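Local structure of lytic Polysaccharide Monooxygenase (Phytophthora infestans, 6Z5Y) at residues 2-7 with 164-169; 16-21 with 70-75; 55-60 with 144-149; 102-107 with 133-138. The protein probably cleaves pectin of the plant cell wall oxidatively, acting as a secreted copper-dependent monooxygenase used by this oomycete pathogen during infection. All coordinates share one frame; numbering follows the deposited sequence. Where two conformers were deposited one is given.

Interaction 1. Residues 2-7 with 164-169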
# COMPACT_ATOMS: atom_id res chain seq x y z
N GLY A 2 -7.36 3.82 -4.87
CA GLY A 2 -7.90 3.58 -3.54
C GLY A 2 -6.97 4.04 -2.45
O GLY A 2 -5.77 4.25 -2.67
N TYR A 3 -7.52 4.13 -1.25
CA TYR A 3 -6.79 4.51 -0.03
C TYR A 3 -7.36 3.66 1.10
O TYR A 3 -8.55 3.28 1.07
CB TYR A 3 -6.88 6.02 0.26
CG TYR A 3 -8.29 6.57 0.34
CD1 TYR A 3 -8.94 6.98 -0.82
CD2 TYR A 3 -9.00 6.62 1.52
CE1 TYR A 3 -10.26 7.41 -0.80
CE2 TYR A 3 -10.30 7.08 1.56
CZ TYR A 3 -10.93 7.45 0.40
OH TYR A 3 -12.24 7.82 0.39
N ILE A 4 -6.60 3.51 2.17
CA ILE A 4 -7.19 2.96 3.40
C ILE A 4 -8.15 3.99 3.96
O ILE A 4 -7.75 5.15 4.22
CB ILE A 4 -6.12 2.53 4.40
CG1 ILE A 4 -5.40 1.29 3.87
CG2 ILE A 4 -6.73 2.30 5.77
CD1 ILE A 4 -4.36 0.74 4.81
N ALA A 5 -9.39 3.59 4.12
CA ALA A 5 -10.47 4.47 4.57
C ALA A 5 -10.78 4.31 6.05
O ALA A 5 -11.31 5.27 6.64
CB ALA A 5 -11.70 4.21 3.75
N LYS A 6 -10.51 3.17 6.62
CA LYS A 6 -10.70 2.90 8.05
C LYS A 6 -9.48 2.12 8.49
O LYS A 6 -9.23 1.06 7.97
CB LYS A 6 -11.97 2.09 8.22
CG LYS A 6 -12.47 2.01 9.63
CD LYS A 6 -13.81 1.33 9.72
CE LYS A 6 -14.37 1.38 11.12
NZ LYS A 6 -15.54 0.49 11.23
N PRO A 7 -8.68 2.63 9.43
CA PRO A 7 -8.84 3.93 10.10
C PRO A 7 -8.73 5.10 9.11
O PRO A 7 -8.12 4.98 8.05
CB PRO A 7 -7.69 3.92 11.10
CG PRO A 7 -6.66 3.03 10.49
CD PRO A 7 -7.45 1.95 9.80
N TYR A 164 1.08 3.70 -4.49
CA TYR A 164 0.07 4.24 -3.58
C TYR A 164 0.68 4.19 -2.19
O TYR A 164 1.22 3.16 -1.76
CB TYR A 164 -1.21 3.40 -3.63
CG TYR A 164 -1.88 3.39 -4.98
CD1 TYR A 164 -1.46 2.50 -5.94
CD2 TYR A 164 -2.91 4.27 -5.28
CE1 TYR A 164 -2.04 2.48 -7.19
CE2 TYR A 164 -3.47 4.28 -6.55
CZ TYR A 164 -3.05 3.36 -7.50
OH TYR A 164 -3.61 3.37 -8.75
N LYS A 165 0.57 5.31 -1.47
CA LYS A 165 1.07 5.45 -0.12
C LYS A 165 0.06 6.20 0.70
O LYS A 165 -0.44 7.24 0.28
CB LYS A 165 2.39 6.21 -0.11
CG LYS A 165 3.57 5.42 -0.62
CD LYS A 165 4.82 6.24 -0.80
CE LYS A 165 4.80 6.98 -2.12
NZ LYS A 165 5.90 7.98 -2.19
N ASN A 166 -0.16 5.69 1.93
CA ASN A 166 -0.92 6.45 2.93
C ASN A 166 -0.12 6.45 4.23
O ASN A 166 0.56 5.47 4.56
CB ASN A 166 -2.27 5.80 3.23
CG ASN A 166 -3.18 5.53 2.05
OD1 ASN A 166 -4.00 4.62 2.15
ND2 ASN A 166 -3.12 6.33 0.99
N CYS A 167 -0.28 7.52 4.98
CA CYS A 167 0.19 7.65 6.36
C CYS A 167 -1.05 8.05 7.15
O CYS A 167 -1.66 9.06 6.80
CB CYS A 167 1.26 8.72 6.52
SG CYS A 167 2.76 8.28 5.63
N ILE A 168 -1.36 7.28 8.20
CA ILE A 168 -2.58 7.52 9.00
C ILE A 168 -2.20 7.47 10.46
O ILE A 168 -1.88 6.40 10.99
CB ILE A 168 -3.67 6.48 8.68
CG1 ILE A 168 -3.98 6.47 7.18
CG2 ILE A 168 -4.90 6.81 9.50
CD1 ILE A 168 -5.01 5.45 6.75
N PRO A 169 -2.19 8.62 11.15
CA PRO A 169 -1.84 8.61 12.55
C PRO A 169 -2.98 7.96 13.33
O PRO A 169 -4.16 8.27 13.08
CB PRO A 169 -1.70 10.10 12.91
CG PRO A 169 -2.59 10.82 11.89
CD PRO A 169 -2.48 9.98 10.62
O HOH W 1 -3.94 6.08 -1.80

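Interaction 2. Residues 16-21 with 70-75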
# COMPACT_ATOMS: atom_id res chain seq x y z
N THR A 16 -8.03 12.30 -2.38
CA THR A 16 -8.00 11.65 -3.70
C THR A 16 -7.59 10.21 -3.50
O THR A 16 -6.79 9.88 -2.60
CB THR A 16 -7.02 12.35 -4.65
OG1 THR A 16 -7.01 11.57 -5.87
CG2 THR A 16 -5.64 12.49 -4.09
N ASN A 17 -8.10 9.35 -4.37
CA ASN A 17 -7.71 7.91 -4.39
C ASN A 17 -6.59 7.64 -5.39
O ASN A 17 -6.24 6.48 -5.62
CB ASN A 17 -8.92 7.05 -4.68
CG ASN A 17 -9.47 7.26 -6.06
OD1 ASN A 17 -8.83 7.89 -6.91
ND2 ASN A 17 -10.64 6.71 -6.33
N ASN A 18 -5.96 8.68 -5.89
CA ASN A 18 -4.93 8.58 -6.93
C ASN A 18 -3.64 7.99 -6.42
O ASN A 18 -3.27 8.15 -5.26
CB ASN A 18 -4.66 10.00 -7.46
CG ASN A 18 -4.20 10.13 -8.89
OD1 ASN A 18 -4.20 9.14 -9.57
ND2 ASN A 18 -3.69 11.30 -9.28
N TRP A 19 -2.89 7.45 -7.38
CA TRP A 19 -1.49 7.15 -7.16
C TRP A 19 -0.70 8.43 -6.99
O TRP A 19 -1.06 9.54 -7.38
CB TRP A 19 -0.95 6.30 -8.31
CG TRP A 19 -1.37 6.70 -9.69
CD1 TRP A 19 -2.30 6.06 -10.45
CD2 TRP A 19 -0.85 7.75 -10.51
NE1 TRP A 19 -2.41 6.64 -11.67
CE2 TRP A 19 -1.52 7.67 -11.74
CE3 TRP A 19 0.14 8.73 -10.35
CZ2 TRP A 19 -1.24 8.53 -12.80
CZ3 TRP A 19 0.38 9.61 -11.39
CH2 TRP A 19 -0.31 9.51 -12.60
N VAL A 20 0.47 8.21 -6.36
CA VAL A 20 1.47 9.28 -6.13
C VAL A 20 2.34 9.48 -7.38
O VAL A 20 2.58 10.61 -7.79
CB VAL A 20 2.31 8.96 -4.88
CG1 VAL A 20 3.30 10.07 -4.59
CG2 VAL A 20 1.42 8.68 -3.68
N VAL A 21 2.82 8.37 -7.92
CA VAL A 21 3.52 8.37 -9.22
C VAL A 21 3.04 7.18 -10.04
O VAL A 21 2.55 6.16 -9.48
CB VAL A 21 5.04 8.30 -9.07
CG1 VAL A 21 5.61 9.49 -8.30
CG2 VAL A 21 5.52 7.02 -8.43
N CYS A 70 4.19 9.76 2.15
CA CYS A 70 2.79 9.78 2.59
C CYS A 70 1.82 10.11 1.46
O CYS A 70 0.61 10.15 1.69
CB CYS A 70 2.57 10.69 3.78
SG CYS A 70 3.50 10.14 5.23
N GLY A 71 2.29 10.32 0.23
CA GLY A 71 1.35 10.65 -0.83
C GLY A 71 0.56 11.89 -0.51
O GLY A 71 1.12 12.92 -0.09
N PHE A 72 -0.75 11.80 -0.70
CA PHE A 72 -1.70 12.91 -0.48
C PHE A 72 -2.14 12.97 0.97
O PHE A 72 -2.85 13.91 1.32
CB PHE A 72 -2.88 12.75 -1.42
CG PHE A 72 -2.54 12.71 -2.88
CD1 PHE A 72 -2.42 13.86 -3.62
CD2 PHE A 72 -2.33 11.51 -3.54
CE1 PHE A 72 -2.14 13.80 -4.98
CE2 PHE A 72 -2.03 11.44 -4.88
CZ PHE A 72 -1.93 12.60 -5.61
N THR A 73 -1.80 11.97 1.77
CA THR A 73 -2.29 11.90 3.13
C THR A 73 -1.38 12.69 4.04
O THR A 73 -0.19 12.88 3.78
CB THR A 73 -2.43 10.44 3.60
OG1 THR A 73 -1.14 9.82 3.69
CG2 THR A 73 -3.36 9.64 2.72
N ASP A 74 -1.96 13.12 5.15
CA ASP A 74 -1.29 14.02 6.12
C ASP A 74 -0.91 13.28 7.38
O ASP A 74 -1.77 12.97 8.21
CB ASP A 74 -2.22 15.17 6.45
CG ASP A 74 -1.59 16.22 7.33
OD1 ASP A 74 -0.37 16.08 7.60
OD2 ASP A 74 -2.28 17.21 7.64
N PRO A 75 0.38 13.02 7.61
CA PRO A 75 0.76 12.33 8.84
C PRO A 75 0.52 13.18 10.09
O PRO A 75 0.49 12.63 11.19
CB PRO A 75 2.24 12.06 8.63
CG PRO A 75 2.69 13.15 7.70
CD PRO A 75 1.53 13.37 6.77

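Interaction 3. Residues 55-60 with 144-149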
# COMPACT_ATOMS: atom_id res chain seq x y z
N ASP A 55 10.82 -5.51 0.61
CA ASP A 55 9.39 -5.20 0.81
C ASP A 55 9.12 -3.85 0.13
O ASP A 55 10.05 -3.18 -0.37
CB ASP A 55 9.03 -5.23 2.28
CG ASP A 55 9.98 -4.42 3.16
OD1 ASP A 55 10.34 -3.32 2.76
OD2 ASP A 55 10.31 -4.87 4.28
N VAL A 56 7.85 -3.50 0.04
CA VAL A 56 7.50 -2.28 -0.71
C VAL A 56 7.99 -1.03 0.02
O VAL A 56 8.42 -0.08 -0.64
CB VAL A 56 6.01 -2.25 -1.05
CG1 VAL A 56 5.68 -1.03 -1.89
CG2 VAL A 56 5.58 -3.51 -1.78
N ARG A 57 7.91 -1.02 1.34
CA ARG A 57 8.37 0.15 2.08
C ARG A 57 9.85 0.40 1.78
O ARG A 57 10.24 1.58 1.59
CB ARG A 57 8.16 -0.05 3.59
CG ARG A 57 8.64 1.15 4.38
CD ARG A 57 8.23 1.04 5.84
NE ARG A 57 8.54 2.30 6.51
CZ ARG A 57 8.20 2.57 7.77
NH1 ARG A 57 7.64 1.63 8.50
NH2 ARG A 57 8.36 3.78 8.28
N SER A 58 10.66 -0.63 1.75
CA SER A 58 12.11 -0.53 1.49
C SER A 58 12.35 -0.04 0.07
O SER A 58 13.34 0.61 -0.21
CB SER A 58 12.80 -1.86 1.72
OG SER A 58 12.72 -2.24 3.09
N LEU A 59 11.51 -0.47 -0.86
CA LEU A 59 11.61 -0.04 -2.26
C LEU A 59 11.33 1.45 -2.41
O LEU A 59 12.02 2.15 -3.16
CB LEU A 59 10.64 -0.86 -3.12
CG LEU A 59 10.53 -0.50 -4.60
CD1 LEU A 59 11.84 -0.78 -5.31
CD2 LEU A 59 9.38 -1.28 -5.20
N MET A 60 10.30 1.91 -1.71
CA MET A 60 9.81 3.29 -1.92
C MET A 60 10.51 4.32 -1.02
O MET A 60 10.78 5.44 -1.51
CB MET A 60 8.30 3.36 -1.71
CG MET A 60 7.52 2.55 -2.72
SD MET A 60 5.79 2.97 -2.65
CE MET A 60 5.14 1.85 -3.89
N MET A 144 2.06 5.64 13.81
CA MET A 144 1.75 5.98 12.42
C MET A 144 1.51 4.70 11.64
O MET A 144 2.42 3.87 11.47
CB MET A 144 2.91 6.74 11.79
CG MET A 144 2.59 7.27 10.40
SD MET A 144 1.23 8.45 10.35
CE MET A 144 1.86 9.67 11.47
N LEU A 145 0.30 4.57 11.11
CA LEU A 145 0.03 3.50 10.13
C LEU A 145 0.55 3.96 8.78
O LEU A 145 0.32 5.08 8.37
CB LEU A 145 -1.46 3.20 10.07
CG LEU A 145 -1.85 2.09 9.08
CD1 LEU A 145 -3.14 1.40 9.52
CD2 LEU A 145 -2.04 2.62 7.66
N ARG A 146 1.30 3.09 8.12
CA ARG A 146 1.74 3.36 6.75
C ARG A 146 1.32 2.22 5.86
O ARG A 146 1.57 1.05 6.16
CB ARG A 146 3.24 3.61 6.68
CG ARG A 146 3.64 4.93 7.33
CD ARG A 146 5.13 5.19 7.22
NE ARG A 146 5.53 6.48 7.79
CZ ARG A 146 5.80 6.71 9.07
NH1 ARG A 146 5.76 5.73 9.96
NH2 ARG A 146 6.15 7.92 9.47
N PHE A 147 0.68 2.59 4.76
CA PHE A 147 0.27 1.65 3.70
C PHE A 147 1.11 1.91 2.48
O PHE A 147 1.30 3.08 2.10
CB PHE A 147 -1.21 1.88 3.38
CG PHE A 147 -1.76 1.09 2.23
CD1 PHE A 147 -1.86 -0.28 2.33
CD2 PHE A 147 -2.09 1.70 1.03
CE1 PHE A 147 -2.41 -1.01 1.27
CE2 PHE A 147 -2.62 0.97 -0.02
CZ PHE A 147 -2.77 -0.38 0.10
N TYR A 148 1.57 0.84 1.86
CA TYR A 148 2.32 0.89 0.60
C TYR A 148 1.71 -0.13 -0.34
O TYR A 148 1.53 -1.30 0.07
CB TYR A 148 3.77 0.55 0.83
CG TYR A 148 4.53 1.46 1.75
CD1 TYR A 148 4.50 1.30 3.12
CD2 TYR A 148 5.31 2.49 1.23
CE1 TYR A 148 5.22 2.18 3.95
CE2 TYR A 148 6.03 3.36 2.04
CZ TYR A 148 5.98 3.21 3.40
OH TYR A 148 6.70 4.03 4.25
N TRP A 149 1.52 0.27 -1.57
CA TRP A 149 0.98 -0.64 -2.60
C TRP A 149 1.70 -0.31 -3.90
O TRP A 149 1.69 0.85 -4.35
CB TRP A 149 -0.53 -0.46 -2.74
CG TRP A 149 -1.23 -1.27 -3.78
CD1 TRP A 149 -0.89 -2.50 -4.27
CD2 TRP A 149 -2.46 -0.90 -4.41
NE1 TRP A 149 -1.82 -2.90 -5.19
CE2 TRP A 149 -2.82 -1.95 -5.27
CE3 TRP A 149 -3.31 0.21 -4.29
CZ2 TRP A 149 -3.99 -1.91 -6.04
CZ3 TRP A 149 -4.45 0.25 -5.06
CH2 TRP A 149 -4.79 -0.79 -5.92

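Interaction 4. Residues 102-107 with 133-138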
# COMPACT_ATOMS: atom_id res chain seq x y z
N ILE A 102 1.10 -3.13 5.24
CA ILE A 102 0.73 -2.16 6.29
C ILE A 102 1.76 -2.26 7.40
O ILE A 102 2.06 -3.39 7.88
CB ILE A 102 -0.68 -2.43 6.83
CG1 ILE A 102 -1.73 -2.33 5.73
CG2 ILE A 102 -1.01 -1.46 7.97
CD1 ILE A 102 -3.11 -2.80 6.12
N TRP A 103 2.24 -1.11 7.83
CA TRP A 103 3.17 -0.97 8.96
C TRP A 103 2.53 -0.12 10.04
O TRP A 103 1.78 0.81 9.73
CB TRP A 103 4.44 -0.27 8.48
CG TRP A 103 5.26 -1.02 7.49
CD1 TRP A 103 4.97 -1.25 6.17
CD2 TRP A 103 6.53 -1.59 7.72
NE1 TRP A 103 5.98 -1.94 5.57
CE2 TRP A 103 6.96 -2.17 6.50
CE3 TRP A 103 7.39 -1.65 8.83
CZ2 TRP A 103 8.21 -2.76 6.35
CZ3 TRP A 103 8.63 -2.24 8.68
CH2 TRP A 103 9.01 -2.80 7.46
N LEU A 104 2.86 -0.41 11.28
CA LEU A 104 2.54 0.45 12.43
C LEU A 104 3.88 0.88 13.00
O LEU A 104 4.64 0.02 13.53
CB LEU A 104 1.68 -0.29 13.46
CG LEU A 104 0.37 -0.83 12.93
CD1 LEU A 104 -0.36 -1.58 14.02
CD2 LEU A 104 -0.51 0.26 12.35
N ASP A 105 4.25 2.12 12.81
CA ASP A 105 5.64 2.55 12.99
C ASP A 105 6.53 1.54 12.26
O ASP A 105 6.32 1.29 11.06
CB ASP A 105 5.95 2.85 14.46
CG ASP A 105 5.05 3.96 15.02
OD1 ASP A 105 4.79 4.89 14.26
OD2 ASP A 105 4.70 3.86 16.21
N ASP A 106 7.54 1.02 12.93
CA ASP A 106 8.55 0.12 12.33
C ASP A 106 8.18 -1.37 12.44
O ASP A 106 9.04 -2.18 12.19
CB ASP A 106 9.92 0.42 12.91
CG ASP A 106 9.98 0.43 14.42
OD1 ASP A 106 8.97 0.02 15.06
OD2 ASP A 106 11.02 0.85 14.98
N LYS A 107 6.92 -1.67 12.69
CA LYS A 107 6.43 -3.06 12.71
C LYS A 107 5.59 -3.31 11.49
O LYS A 107 4.53 -2.68 11.30
CB LYS A 107 5.61 -3.28 13.97
CG LYS A 107 5.13 -4.71 14.16
CD LYS A 107 4.28 -4.84 15.41
CE LYS A 107 3.71 -6.21 15.67
NZ LYS A 107 2.91 -6.22 16.92
N VAL A 133 -4.95 -7.48 11.14
CA VAL A 133 -4.13 -6.31 11.52
C VAL A 133 -4.19 -6.19 13.04
O VAL A 133 -5.25 -5.88 13.59
CB VAL A 133 -4.59 -5.02 10.83
CG1 VAL A 133 -3.69 -3.84 11.24
CG2 VAL A 133 -4.66 -5.17 9.31
N ASP A 134 -3.07 -6.42 13.69
CA ASP A 134 -2.95 -6.31 15.14
C ASP A 134 -2.47 -4.90 15.46
O ASP A 134 -1.31 -4.57 15.16
CB ASP A 134 -1.99 -7.37 15.63
CG ASP A 134 -1.76 -7.35 17.12
OD1 ASP A 134 -2.35 -6.53 17.83
OD2 ASP A 134 -0.94 -8.16 17.60
N TYR A 135 -3.31 -4.07 16.04
CA TYR A 135 -2.98 -2.69 16.40
C TYR A 135 -2.43 -2.56 17.81
O TYR A 135 -2.21 -1.43 18.28
CB TYR A 135 -4.22 -1.81 16.28
CG TYR A 135 -4.75 -1.68 14.88
CD1 TYR A 135 -4.22 -0.76 14.00
CD2 TYR A 135 -5.83 -2.45 14.45
CE1 TYR A 135 -4.73 -0.60 12.72
CE2 TYR A 135 -6.33 -2.32 13.17
CZ TYR A 135 -5.80 -1.37 12.30
OH TYR A 135 -6.31 -1.17 11.06
N SER A 136 -2.17 -3.66 18.51
CA SER A 136 -1.82 -3.56 19.93
C SER A 136 -0.58 -2.74 20.21
O SER A 136 -0.52 -2.09 21.28
CB SER A 136 -1.68 -4.92 20.56
OG SER A 136 -0.67 -5.70 19.94
N SER A 137 0.39 -2.73 19.31
CA SER A 137 1.63 -1.97 19.53
C SER A 137 1.35 -0.46 19.59
O SER A 137 2.20 0.25 20.10
CB SER A 137 2.67 -2.34 18.51
OG SER A 137 2.28 -1.99 17.19
N CYS A 138 0.22 -0.02 19.10
CA CYS A 138 -0.14 1.42 19.08
C CYS A 138 -0.61 1.90 20.45
O CYS A 138 -0.77 3.12 20.62
CB CYS A 138 -1.22 1.69 18.07
SG CYS A 138 -0.73 1.17 16.41
O HOH W 2 4.42 -0.62 16.26
O HOH W 3 0.82 -4.18 16.75
O HOH W 4 1.30 -8.82 16.39

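Interaction 1. Residues 2-7 with 164-169
Asn-166 carries the polar part of this contact: its OD1 accepts the backbone N-H of Ile-4 at 2.8 Å between N and OD1. The bond is nearly straight at hydrogen (168°), with the donor tilted 21° from the amide plane. CG, anti to the carbonyl carbon (chi1 -54°), points toward residues 3 and 4 and carries the amide there. The other amide branch, ND2, is 2.9 Å from the oxygen of water 1, which donates to Gly-2 O, and makes a weak bond to Lys-165 O. The amide ties residues 2-4 to strand 158-170 both directly and through water.

Two residues along the strand, Ile-168 supplies the apolar part. Its CD1 touches Ile-4 CG2 at 3.7 Å and lies 3.4 Å from Pro-7 O, while its CG2 faces Pro-7 CG at 4.3 Å. Pro-7 follows a cis peptide bond. At the other end, Gly-2 O approaches the ring of Tyr-164, 3.9 Å from CD2; at the backbone angles of Gly-2 a side chain would collide with the preceding carbonyl oxygen.

Tyr-164, its OH hydrogen-bonded to Gln-162 OE1 and His-1 N, belongs to the copper site together with His-1 and His-96, the pair expected to form the histidine brace of lytic polysaccharide monooxygenases, so the contact anchors the chain just after the metal-binding N-terminus. The two segments run in nearly the same direction but lie in different sheets: strand 4-6 pairs with 88-90, with Ala-5 and Lys-6 both facing Thr-89, a classic beta bulge, whereas strand 158-170 pairs with 143-155, whose Phe-147 packs on Ile-4 and Asn-166.

Interaction 2. Residues 16-21 with 70-75
Thr-16 sets its methyl group on the ring of Phe-72, a CH-pi contact between an ST turn on one side and a type II' beta turn, Cys-70 to Thr-73, on the other. CG2 of Thr-16 sits over the centre of one face, 3.4 Å from the centroid of the Phe-72 ring and 15° off its normal. The threonine torsion explains this placement: OG1 lies anti to the backbone N (chi1 176°) and accepts from Asn-18 N, which closes the ST turn while CG2 is turned to the aromatic face.

The rim of the ring meets backbone instead. Trp-19 O lies in the ring plane, 3.3 Å from Phe-72 CE2, and this buried carbonyl has no hydrogen-bond partner in the model. Val-20 CG2 presses on Gly-71 CA at 3.5 Å, a tight fit at a turn position where the positive phi also favours glycine.

The contact borders the copper site: the nearest atom of the Trp-19 side chain is about 5 Å from the copper ion, and its ring meets that of His-1. Cys-70 is joined to Cys-167 by a disulfide. Within the turn, Cys-70 O accepts twice from Thr-73: from N at 3.0 Å, and from OG1 at 2.7 Å on an in-plane lone pair.

Interaction 3. Residues 55-60 with 144-149
Asp-55 OD1 accepts from Ser-58 N at 2.9 Å, and this N-cap fixes the start of the short helix from which Val-56, Arg-57 and Met-60 reach Tyr-148.

The Tyr-148 ring is the central platform. Arg-57 CA lies over the middle of one face, 3.8 Å from the centroid of the Tyr-148 ring, in a CH-pi contact. Arg-57 CG, anti to the backbone N (chi1 180°), lies near Tyr-148 CZ and OH, and the extended chain beyond it crosses the ring obliquely. Arg-57 NE stops 3.4 Å from Tyr-148 OH at an angle too poor for a hydrogen bond; both groups are served by Asp-61, which forms a salt bridge with NE and a hydrogen bond with OH. Arg-57 NH1 donates to Asp-105 O. Met-60 comes to the ring edge instead, a Met-aromatic contact with SD in the plane and 3.9 Å from Tyr-148 CD2. Val-56 CG1 packs on Tyr-148 CB at 3.7 Å.

Farther out, Arg-146 CD lies over one face of the Arg-57 guanidinium, and the two guanidinium planes are 29° apart. Two like charges thus come close, Arg-57 NH2 being 3.7 Å from Arg-146 NH1, a repulsion that Asp-61 may partly offset.

The axis of helix 56-60 lies at 82° to that of strand residues 144-149, 8.4 Å away at closest approach. The helix rests on one side of the five-stranded sheet, where Glu-101 of strand 100-104 accepts from Val-56 N and Arg-57 N and Met-60 also touches strand 158-170.

Interaction 4. Residues 102-107 with 133-138
Leu-104 and Lys-107 close a type II' beta turn with two backbone bonds, Leu-104 N to Lys-107 O and Lys-107 N to Leu-104 O, and both residues send their side chains to the loop 133-138. Leu-104 CD1 packs on Tyr-135 CD1 at 3.9 Å and, in one conformer of Cys-138, on its SG at 3.7 Å, and also lies 3.3 Å from Asp-134 O; the leucine and tyrosine side chains cross at about a right angle. Deeper in, Ile-102 CD1 meets Val-133 CG2 at 4.3 Å.

At the exposed side, waters bridge the two segments. Lys-107, anti at every side-chain torsion, passes Ser-137 OG with its CD at 3.9 Å and brings NZ to 4.4 Å from Asp-134 OD2, beyond a salt bridge. Water 4 spans that gap, accepting from NZ and donating to OD2, while water 3 joins NZ to Asp-134 O and Ser-137 N. The other carboxylate oxygen, Asp-134 OD1, accepts from Ser-136 N and OG on the same face of its plane.

Tyr-135 OH bonds to Thr-87 O, and Cys-138 is disulfide-linked to Cys-143. Away from the copper, the contact packs a beta-hairpin with a two-residue type II' turn against a loop that contains an Asx turn at Asp-134.

In the fold
Interactions 1, 3 and 4 all reach the five-stranded antiparallel sheet, in which strands 158-170, 143-155 and 100-104 lie side by side; backbone bonds join interaction 1 to 3 and 3 to 4, their centres 11 and 12 Å apart. Interaction 1 also ties in the three-stranded sheet, consistent with the beta-sandwich core of such monooxygenases. Interaction 2, 8 Å from interaction 1, is coupled to it by the Cys-70–Cys-167 disulfide, and together they border the copper. Along the chain interaction 1 encloses the others, 4 is nested in 3, and 2 crosses 3. The N-terminal metal ligand is thus anchored to a strand late in this N-terminal, copper-binding domain.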